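Local coordinates for protein STM4351 (Salmonella enterica, PDB 2Y7I) that binds arginine with high specificity in the periplasm as a family 3 bacterial solute-binding protein, probably for uptake, at residues G120-Q132 and D178-G190. Sequence-based numbering, arbitrary orientation. Where two conformers were deposited one is given.
Sequences GTTHQRYLQDKQQ and DERASDPDYYGKG. With ARG (arginine), chain C; ACT (acetate ion), chain G.
Tyr186 lies against helix 122-130 between Tyr126 and Arg125. Tyr126 turns its edge to the Tyr186 face in a T-shaped pair, planes at 80°. The Arg125 guanidinium lies only 26° from the plane of the Tyr186 ring, with Tyr186 CE2 over the guanidinium face; bent at chi3 (76°), the arginine chain also lets NH2 reach Asp185 O in a weak bond while NE donates to an acetate ion, probably from the crystallisation liquor. A tyrosine suits position 186 because its ring fits between Tyr126 and Arg125 while Tyr186 OH donates to Asp129 OD2 (2.7 Å), on the anti side of the carboxylate. Ala181 is small enough to set CB over the Tyr126 face, 4.0 Å from the centroid, a CH-pi contact. Tyr187, whose CE2 touches Tyr126 CG, brings OH to His123 ND1 at 2.9 Å, near the plane of both rings, where either atom could donate. With NE2 bonded to Asp160, which also binds the arginine ligand, His123 is fixed at both nitrogens. One residue earlier, Thr122 N donates to atom O of the bound arginine at 3.0 Å, as expected at a helix N-terminus capped by Thr121. Loop 178-190, following edge strand 174-176, thus closes over helix 122-130, whose Leu127 packs on strands 114-118 and 156-160; Tyr187 and Ala181 rest on Phe158 of the latter.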
loop_
_atom_site.group_PDB
_atom_site.type_symbol
_atom_site.label_atom_id
_atom_site.label_comp_id
_atom_site.label_asym_id
_atom_site.label_seq_id
_atom_site.Cartn_x
_atom_site.Cartn_y
_atom_site.Cartn_z
ATOM N N GLY A 120 24.150 -11.063 10.921
ATOM C CA GLY A 120 23.498 -9.755 11.105
ATOM C C GLY A 120 21.976 -9.744 11.092
ATOM O O GLY A 120 21.352 -8.680 11.276
ATOM N N THR A 121 21.377 -10.922 10.923
ATOM C CA THR A 121 19.919 -11.033 10.753
ATOM C C THR A 121 19.143 -11.289 12.046
ATOM O O THR A 121 19.707 -11.717 13.062
ATOM C CB THR A 121 19.527 -12.130 9.711
ATOM O OG1 THR A 121 19.920 -13.428 10.186
ATOM C CG2 THR A 121 20.178 -11.850 8.380
ATOM N N THR A 122 17.838 -11.042 11.973
ATOM C CA THR A 122 16.882 -11.467 13.001
ATOM C C THR A 122 17.006 -12.962 13.247
ATOM O O THR A 122 16.950 -13.425 14.388
ATOM C CB THR A 122 15.444 -11.190 12.529
ATOM O OG1 THR A 122 15.300 -11.693 11.200
ATOM C CG2 THR A 122 15.169 -9.687 12.503
ATOM N N HIS A 123 17.172 -13.715 12.165
ATOM C CA HIS A 123 17.237 -15.164 12.238
ATOM C C HIS A 123 18.420 -15.633 13.054
ATOM O O HIS A 123 18.298 -16.576 13.842
ATOM C CB HIS A 123 17.275 -15.758 10.831
ATOM C CG HIS A 123 16.259 -15.160 9.919
ATOM N ND1 HIS A 123 14.907 -15.197 10.192
ATOM C CD2 HIS A 123 16.393 -14.467 8.761
ATOM C CE1 HIS A 123 14.249 -14.575 9.228
ATOM N NE2 HIS A 123 15.126 -14.120 8.352
ATOM N N GLN A 124 19.562 -14.972 12.876
ATOM C CA GLN A 124 20.753 -15.308 13.630
ATOM C C GLN A 124 20.514 -15.073 15.120
ATOM O O GLN A 124 20.832 -15.930 15.943
ATOM C CB GLN A 124 21.949 -14.484 13.142
ATOM C CG GLN A 124 23.212 -14.657 13.982
ATOM C CD GLN A 124 24.402 -13.912 13.381
ATOM O OE1 GLN A 124 24.375 -12.684 13.230
ATOM N NE2 GLN A 124 25.454 -14.657 13.043
ATOM N N ARG A 125 19.932 -13.922 15.455
ATOM C CA ARG A 125 19.695 -13.570 16.852
ATOM C C ARG A 125 18.687 -14.529 17.488
ATOM O O ARG A 125 18.919 -15.034 18.597
ATOM C CB ARG A 125 19.245 -12.112 16.993
ATOM C CG ARG A 125 19.297 -11.601 18.429
ATOM C CD ARG A 125 19.082 -10.084 18.514
ATOM N NE ARG A 125 17.680 -9.683 18.344
ATOM C CZ ARG A 125 16.795 -9.579 19.333
ATOM N NH1 ARG A 125 17.138 -9.871 20.584
ATOM N NH2 ARG A 125 15.551 -9.187 19.069
ATOM N N TYR A 126 17.592 -14.798 16.777
ATOM C CA TYR A 126 16.597 -15.758 17.255
ATOM C C TYR A 126 17.199 -17.124 17.575
ATOM O O TYR A 126 16.981 -17.638 18.677
ATOM C CB TYR A 126 15.389 -15.916 16.304
ATOM C CG TYR A 126 14.476 -17.031 16.773
ATOM C CD1 TYR A 126 13.590 -16.840 17.837
ATOM C CD2 TYR A 126 14.555 -18.294 16.203
ATOM C CE1 TYR A 126 12.780 -17.878 18.296
ATOM C CE2 TYR A 126 13.757 -19.335 16.654
ATOM C CZ TYR A 126 12.879 -19.122 17.701
ATOM O OH TYR A 126 12.100 -20.162 18.139
ATOM N N LEU A 127 17.921 -17.723 16.619
ATOM C CA LEU A 127 18.489 -19.064 16.849
ATOM C C LEU A 127 19.498 -19.082 17.983
ATOM O O LEU A 127 19.519 -20.021 18.789
ATOM C CB LEU A 127 19.153 -19.632 15.602
ATOM C CG LEU A 127 18.465 -20.595 14.631
ATOM C CD1 LEU A 127 19.515 -21.629 14.181
ATOM C CD2 LEU A 127 17.223 -21.314 15.172
ATOM N N GLN A 128 20.343 -18.052 18.034
ATOM C CA GLN A 128 21.359 -17.948 19.090
ATOM C C GLN A 128 20.735 -17.848 20.472
ATOM O O GLN A 128 21.256 -18.414 21.432
ATOM C CB GLN A 128 22.303 -16.758 18.835
ATOM C CG GLN A 128 23.362 -17.068 17.776
ATOM C CD GLN A 128 24.202 -15.864 17.355
ATOM O OE1 GLN A 128 25.089 -15.986 16.501
ATOM N NE2 GLN A 128 23.919 -14.703 17.930
ATOM N N ASP A 129 19.619 -17.124 20.568
ATOM C CA ASP A 129 18.983 -16.871 21.858
ATOM C C ASP A 129 18.031 -17.961 22.285
ATOM O O ASP A 129 18.038 -18.365 23.451
ATOM C CB ASP A 129 18.212 -15.559 21.833
ATOM C CG ASP A 129 19.111 -14.355 21.770
ATOM O OD1 ASP A 129 20.336 -14.507 21.940
ATOM O OD2 ASP A 129 18.585 -13.250 21.539
ATOM N N LYS A 130 17.207 -18.415 21.341
ATOM C CA LYS A 130 16.031 -19.215 21.658
ATOM C C LYS A 130 16.118 -20.677 21.229
ATOM O O LYS A 130 15.257 -21.472 21.587
ATOM C CB LYS A 130 14.767 -18.558 21.080
ATOM C CG LYS A 130 14.510 -17.119 21.577
ATOM C CD LYS A 130 14.360 -17.076 23.078
ATOM C CE LYS A 130 13.856 -15.734 23.569
ATOM N NZ LYS A 130 13.773 -15.770 25.050
ATOM N N GLN A 131 17.156 -21.033 20.482
ATOM C CA GLN A 131 17.330 -22.414 20.055
ATOM C C GLN A 131 18.775 -22.859 20.227
ATOM O O GLN A 131 19.435 -23.267 19.269
ATOM C CB GLN A 131 16.867 -22.608 18.604
ATOM C CG GLN A 131 15.406 -22.264 18.337
ATOM C CD GLN A 131 14.419 -23.196 19.019
ATOM O OE1 GLN A 131 14.773 -24.292 19.478
ATOM N NE2 GLN A 131 13.164 -22.774 19.064
ATOM N N GLN A 132 19.242 -22.826 21.470
ATOM C CA GLN A 132 20.658 -23.011 21.762
ATOM C C GLN A 132 21.197 -24.427 21.583
ATOM O O GLN A 132 22.412 -24.619 21.552
ATOM C CB GLN A 132 20.983 -22.470 23.153
ATOM C CG GLN A 132 20.637 -20.992 23.277
ATOM C CD GLN A 132 21.120 -20.369 24.566
ATOM O OE1 GLN A 132 21.540 -21.065 25.485
ATOM N NE2 GLN A 132 21.076 -19.040 24.632
ATOM N N ASP A 178 7.797 -27.929 9.501
ATOM C CA ASP A 178 6.493 -27.646 10.099
ATOM C C ASP A 178 6.524 -26.530 11.156
ATOM O O ASP A 178 5.688 -25.617 11.110
ATOM C CB ASP A 178 5.828 -28.914 10.638
ATOM C CG ASP A 178 5.224 -29.774 9.528
ATOM O OD1 ASP A 178 5.006 -29.238 8.420
ATOM O OD2 ASP A 178 4.964 -30.980 9.760
ATOM N N GLU A 179 7.469 -26.592 12.092
ATOM C CA GLU A 179 7.518 -25.575 13.139
ATOM C C GLU A 179 8.161 -24.305 12.601
ATOM O O GLU A 179 9.293 -24.339 12.122
ATOM C CB GLU A 179 8.269 -26.057 14.392
ATOM C CG GLU A 179 8.217 -25.021 15.530
ATOM C CD GLU A 179 8.950 -25.423 16.794
ATOM O OE1 GLU A 179 9.580 -26.507 16.844
ATOM O OE2 GLU A 179 8.902 -24.630 17.757
ATOM N N ARG A 180 7.434 -23.195 12.711
ATOM C CA ARG A 180 7.939 -21.892 12.327
ATOM C C ARG A 180 8.327 -21.084 13.561
ATOM O O ARG A 180 7.964 -21.440 14.686
ATOM C CB ARG A 180 6.880 -21.146 11.517
ATOM C CG ARG A 180 6.433 -21.943 10.305
ATOM C CD ARG A 180 5.573 -21.140 9.363
ATOM N NE ARG A 180 5.244 -21.943 8.189
ATOM C CZ ARG A 180 4.853 -21.445 7.020
ATOM N NH1 ARG A 180 4.738 -20.126 6.851
ATOM N NH2 ARG A 180 4.573 -22.269 6.021
ATOM N N ALA A 181 9.061 -20.000 13.339
ATOM C CA ALA A 181 9.473 -19.097 14.418
ATOM C C ALA A 181 8.778 -17.761 14.226
ATOM O O ALA A 181 8.869 -17.155 13.155
ATOM C CB ALA A 181 10.980 -18.910 14.419
ATOM N N SER A 182 8.088 -17.309 15.265
ATOM C CA SER A 182 7.277 -16.100 15.183
ATOM C C SER A 182 7.485 -15.160 16.366
ATOM O O SER A 182 6.955 -14.040 16.359
ATOM C CB SER A 182 5.791 -16.468 15.068
ATOM O OG SER A 182 5.474 -16.881 13.750
ATOM N N ASP A 183 8.250 -15.617 17.363
ATOM C CA ASP A 183 8.460 -14.880 18.632
ATOM C C ASP A 183 8.505 -13.364 18.394
ATOM O O ASP A 183 9.401 -12.882 17.694
ATOM C CB ASP A 183 9.746 -15.378 19.318
ATOM C CG ASP A 183 9.976 -14.759 20.703
ATOM O OD1 ASP A 183 9.484 -13.642 20.983
ATOM O OD2 ASP A 183 10.677 -15.392 21.520
ATOM N N PRO A 184 7.529 -12.612 18.948
ATOM C CA PRO A 184 7.472 -11.181 18.613
ATOM C C PRO A 184 8.575 -10.314 19.242
ATOM O O PRO A 184 8.661 -9.127 18.941
ATOM C CB PRO A 184 6.080 -10.758 19.097
ATOM C CG PRO A 184 5.739 -11.734 20.172
ATOM C CD PRO A 184 6.367 -13.035 19.759
ATOM N N ASP A 185 9.400 -10.895 20.108
ATOM C CA ASP A 185 10.634 -10.238 20.549
ATOM C C ASP A 185 11.643 -10.163 19.397
ATOM O O ASP A 185 12.576 -9.353 19.434
ATOM C CB ASP A 185 11.260 -10.984 21.734
ATOM C CG ASP A 185 10.505 -10.777 23.029
ATOM O OD1 ASP A 185 9.743 -9.792 23.145
ATOM O OD2 ASP A 185 10.680 -11.608 23.943
ATOM N N TYR A 186 11.430 -10.995 18.369
ATOM C CA TYR A 186 12.361 -11.151 17.251
ATOM C C TYR A 186 11.740 -10.842 15.890
ATOM O O TYR A 186 12.410 -10.315 15.003
ATOM C CB TYR A 186 12.955 -12.576 17.254
ATOM C CG TYR A 186 13.758 -12.850 18.506
ATOM C CD1 TYR A 186 13.141 -13.306 19.668
ATOM C CD2 TYR A 186 15.135 -12.611 18.539
ATOM C CE1 TYR A 186 13.865 -13.522 20.836
ATOM C CE2 TYR A 186 15.869 -12.838 19.701
ATOM C CZ TYR A 186 15.225 -13.293 20.843
ATOM O OH TYR A 186 15.948 -13.505 21.993
ATOM N N TYR A 187 10.455 -11.148 15.739
ATOM C CA TYR A 187 9.792 -11.132 14.432
ATOM C C TYR A 187 8.522 -10.288 14.424
ATOM O O TYR A 187 7.950 -10.036 15.463
ATOM C CB TYR A 187 9.462 -12.569 14.007
ATOM C CG TYR A 187 10.706 -13.401 13.727
ATOM C CD1 TYR A 187 11.526 -13.106 12.643
ATOM C CD2 TYR A 187 11.051 -14.477 14.544
ATOM C CE1 TYR A 187 12.673 -13.843 12.372
ATOM C CE2 TYR A 187 12.201 -15.229 14.295
ATOM C CZ TYR A 187 13.005 -14.904 13.197
ATOM O OH TYR A 187 14.135 -15.630 12.919
ATOM N N GLY A 188 8.090 -9.856 13.244
ATOM C CA GLY A 188 6.851 -9.096 13.126
ATOM C C GLY A 188 7.033 -7.592 13.016
ATOM O O GLY A 188 6.054 -6.868 12.836
ATOM N N LYS A 189 8.270 -7.113 13.152
ATOM C CA LYS A 189 8.566 -5.709 12.877
ATOM C C LYS A 189 8.568 -5.550 11.364
ATOM O O LYS A 189 9.095 -6.405 10.641
ATOM C CB LYS A 189 9.913 -5.283 13.486
ATOM C CG LYS A 189 9.940 -5.222 15.030
ATOM C CD LYS A 189 9.051 -4.094 15.562
ATOM C CE LYS A 189 9.044 -4.042 17.085
ATOM N NZ LYS A 189 8.349 -2.819 17.570
ATOM N N GLY A 190 7.962 -4.479 10.873
ATOM C CA GLY A 190 7.813 -4.301 9.420
ATOM C C GLY A 190 9.144 -4.087 8.734
ATOM O O GLY A 190 10.154 -3.858 9.396
HETATM N N ARG C . 14.453 -10.117 7.312
HETATM C CA ARG C . 15.723 -10.609 7.932
HETATM C C ARG C . 16.338 -9.508 8.788
HETATM O O ARG C . 17.407 -9.697 9.363
HETATM C CB ARG C . 16.727 -11.069 6.854
HETATM C CG ARG C . 17.030 -10.006 5.782
HETATM C CD ARG C . 18.133 -10.441 4.820
HETATM N NE ARG C . 18.148 -9.565 3.646
HETATM C CZ ARG C . 19.008 -9.655 2.632
HETATM N NH1 ARG C . 19.964 -10.587 2.617
HETATM N NH2 ARG C . 18.911 -8.807 1.630
HETATM O OXT ARG C . 15.785 -8.397 8.899
HETATM C C ACT G . 18.284 -7.656 15.371
HETATM O O ACT G . 18.512 -6.448 15.158
HETATM O OXT ACT G . 17.358 -7.908 16.183
HETATM C CH3 ACT G . 19.069 -8.734 14.685
HETATM O O HOH W 1 14.816 -9.189 16.382
HETATM O O HOH W 2 10.729 -24.360 19.631
#